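Local coordinates for monomethylamine methyltransferase MtmB1 (Methanosarcina barkeri, PDB 1NTH), which transfers the methyl group of monomethylamine to the corrinoid cofactor of its partner protein MtmC in methanogenesis from methylamine, at residues K449-D453 / L454-F458. Numbering follows the deposited sequence.
Sequences KKLED and LGLVF
Phe458 lies back against the last turn of the helix, with Leu451 and Glu452 both at the edge of its ring. Leu451 CD1 sits 3.9 Å from Phe458 CZ. Glu452 CG is 3.7 Å from Phe458 CD2, and the carboxylate plane is turned 48° from the ring. With Phe458 CG anti to its carbonyl carbon (chi1 -70°), the ring swings back to the helix. A water bridges Glu452 OE2 and the backbone N of Phe458. Nearer the turn, Leu456 CD1 packs on Leu451 CB at 4.0 Å.

The backbone turn that brings the tail round is a Schellman motif. Leu456 N donates to Leu451 O at 3.2 Å, and Gly455 N donates to Glu452 O at 3.0 Å. Gly455 has positive phi (125°), where a CB would jam against the preceding carbonyl oxygen. A CA-H...O contact joins Glu452 CA to Leu456 O at 3.4 Å, and a second water links Glu452 O with Leu456 O. Were the Phe458 ring cut back to an alanine, Leu451 CD1 and Glu452 CG would probably lose their partner, and the C-terminal tail would be held less firmly against the helix.

The motif closes helix 438-454, and the chain ends soon after at Phe458. Leu451 and Phe458 pack on helix 380-393. Arg391 NH2 of that helix hydrogen-bonds Phe458 O, one oxygen of the C-terminal carboxylate. Leu451 and Leu456 also meet helix 343-359, and Leu454 rests on helix 398-410.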
ATOM      1  N   LYS A 449      20.837 -21.359  38.120  1.00 25.83           N
ATOM      2  CA  LYS A 449      21.854 -21.457  39.161  1.00 26.80           C
ATOM      3  C   LYS A 449      22.918 -22.487  38.799  1.00 25.91           C
ATOM      4  O   LYS A 449      24.109 -22.253  38.996  1.00 26.79           O
ATOM      5  CB  LYS A 449      21.206 -21.823  40.500  1.00 28.71           C
ATOM      6  CG  LYS A 449      22.199 -22.007  41.643  1.00 33.48           C
ATOM      7  CD  LYS A 449      23.064 -20.770  41.838  1.00 36.54           C
ATOM      8  CE  LYS A 449      24.099 -20.987  42.933  1.00 40.17           C
ATOM      9  NZ  LYS A 449      23.457 -21.277  44.246  1.00 42.23           N
ATOM     10  N   LYS A 450      22.488 -23.627  38.266  1.00 25.45           N
ATOM     11  CA  LYS A 450      23.427 -24.672  37.880  1.00 25.58           C
ATOM     12  C   LYS A 450      24.330 -24.205  36.748  1.00 25.71           C
ATOM     13  O   LYS A 450      25.509 -24.553  36.700  1.00 25.22           O
ATOM     14  CB  LYS A 450      22.678 -25.941  37.468  1.00 26.68           C
ATOM     15  CG  LYS A 450      22.026 -26.654  38.641  1.00 29.16           C
ATOM     16  CD  LYS A 450      21.503 -28.027  38.261  1.00 29.90           C
ATOM     17  CE  LYS A 450      20.943 -28.740  39.483  1.00 31.81           C
ATOM     18  NZ  LYS A 450      20.526 -30.135  39.180  1.00 33.73           N
ATOM     19  N   LEU A 451      23.778 -23.412  35.836  1.00 24.63           N
ATOM     20  CA  LEU A 451      24.564 -22.901  34.720  1.00 24.69           C
ATOM     21  C   LEU A 451      25.604 -21.908  35.227  1.00 25.21           C
ATOM     22  O   LEU A 451      26.726 -21.860  34.726  1.00 25.16           O
ATOM     23  CB  LEU A 451      23.647 -22.238  33.688  1.00 24.32           C
ATOM     24  CG  LEU A 451      22.716 -23.196  32.934  1.00 24.19           C
ATOM     25  CD1 LEU A 451      21.734 -22.402  32.084  1.00 24.85           C
ATOM     26  CD2 LEU A 451      23.541 -24.138  32.062  1.00 24.60           C
ATOM     27  N   GLU A 452      25.233 -21.114  36.225  1.00 26.58           N
ATOM     28  CA  GLU A 452      26.163 -20.144  36.789  1.00 28.04           C
ATOM     29  C   GLU A 452      27.306 -20.872  37.488  1.00 29.00           C
ATOM     30  O   GLU A 452      28.460 -20.453  37.410  1.00 28.30           O
ATOM     31  CB  GLU A 452      25.446 -19.227  37.781  1.00 29.53           C
ATOM     32  CG  GLU A 452      24.349 -18.387  37.150  1.00 33.26           C
ATOM     33  CD  GLU A 452      23.707 -17.428  38.132  1.00 35.28           C
ATOM     34  OE1 GLU A 452      23.270 -17.884  39.210  1.00 36.09           O
ATOM     35  OE2 GLU A 452      23.633 -16.220  37.824  1.00 37.02           O
ATOM     36  N   ASP A 453      26.986 -21.969  38.166  1.00 29.76           N
ATOM     37  CA  ASP A 453      28.010 -22.737  38.861  1.00 31.63           C
ATOM     38  C   ASP A 453      28.999 -23.336  37.868  1.00 32.13           C
ATOM     39  O   ASP A 453      30.148 -23.601  38.217  1.00 32.19           O
ATOM     40  CB  ASP A 453      27.382 -23.850  39.706  1.00 33.41           C
ATOM     41  CG  ASP A 453      26.557 -23.313  40.862  1.00 35.51           C
ATOM     42  OD1 ASP A 453      26.828 -22.178  41.311  1.00 37.23           O
ATOM     43  OD2 ASP A 453      25.649 -24.030  41.332  1.00 37.30           O
ATOM     44  N   LEU A 454      28.556 -23.545  36.632  1.00 31.43           N
ATOM     45  CA  LEU A 454      29.433 -24.102  35.605  1.00 31.43           C
ATOM     46  C   LEU A 454      30.330 -23.031  34.994  1.00 30.88           C
ATOM     47  O   LEU A 454      31.300 -23.346  34.305  1.00 32.37           O
ATOM     48  CB  LEU A 454      28.613 -24.782  34.504  1.00 31.80           C
ATOM     49  CG  LEU A 454      27.884 -26.068  34.902  1.00 32.56           C
ATOM     50  CD1 LEU A 454      27.132 -26.622  33.702  1.00 33.48           C
ATOM     51  CD2 LEU A 454      28.891 -27.090  35.415  1.00 33.76           C
ATOM     52  N   GLY A 455      30.007 -21.764  35.240  1.00 30.21           N
ATOM     53  CA  GLY A 455      30.829 -20.693  34.707  1.00 29.05           C
ATOM     54  C   GLY A 455      30.130 -19.640  33.867  1.00 28.43           C
ATOM     55  O   GLY A 455      30.743 -18.636  33.506  1.00 29.08           O
ATOM     56  N   LEU A 456      28.860 -19.855  33.538  1.00 28.38           N
ATOM     57  CA  LEU A 456      28.133 -18.871  32.742  1.00 28.11           C
ATOM     58  C   LEU A 456      27.822 -17.625  33.561  1.00 28.19           C
ATOM     59  O   LEU A 456      27.447 -17.717  34.730  1.00 27.86           O
ATOM     60  CB  LEU A 456      26.824 -19.457  32.205  1.00 29.51           C
ATOM     61  CG  LEU A 456      26.890 -20.359  30.971  1.00 30.96           C
ATOM     62  CD1 LEU A 456      25.473 -20.667  30.501  1.00 30.97           C
ATOM     63  CD2 LEU A 456      27.666 -19.662  29.861  1.00 29.97           C
ATOM     64  N   VAL A 457      27.983 -16.461  32.944  1.00 27.53           N
ATOM     65  CA  VAL A 457      27.698 -15.196  33.606  1.00 28.20           C
ATOM     66  C   VAL A 457      26.553 -14.514  32.860  1.00 28.54           C
ATOM     67  O   VAL A 457      26.713 -14.083  31.718  1.00 28.66           O
ATOM     68  CB  VAL A 457      28.930 -14.267  33.609  1.00 28.36           C
ATOM     69  CG1 VAL A 457      28.604 -12.977  34.347  1.00 29.67           C
ATOM     70  CG2 VAL A 457      30.111 -14.970  34.262  1.00 29.57           C
ATOM     71  N   PHE A 458      25.402 -14.426  33.517  1.00 28.54           N
ATOM     72  CA  PHE A 458      24.211 -13.820  32.933  1.00 30.46           C
ATOM     73  C   PHE A 458      24.160 -12.304  33.073  1.00 32.78           C
ATOM     74  O   PHE A 458      23.342 -11.680  32.359  1.00 33.67           O
ATOM     75  CB  PHE A 458      22.965 -14.445  33.558  1.00 29.67           C
ATOM     76  CG  PHE A 458      22.747 -15.873  33.157  1.00 27.82           C
ATOM     77  CD1 PHE A 458      22.246 -16.187  31.897  1.00 27.06           C
ATOM     78  CD2 PHE A 458      23.078 -16.911  34.023  1.00 28.60           C
ATOM     79  CE1 PHE A 458      22.077 -17.511  31.504  1.00 27.55           C
ATOM     80  CE2 PHE A 458      22.915 -18.239  33.641  1.00 27.79           C
ATOM     81  CZ  PHE A 458      22.413 -18.541  32.379  1.00 27.85           C
ATOM     82  OXT PHE A 458      24.923 -11.758  33.896  1.00 34.61           O
TER
HETATM   83  O   HOH W   1      25.457 -14.776  36.500  1.00 30.02           O
HETATM   84  O   HOH W   2      28.990 -17.893  36.906  1.00 35.00           O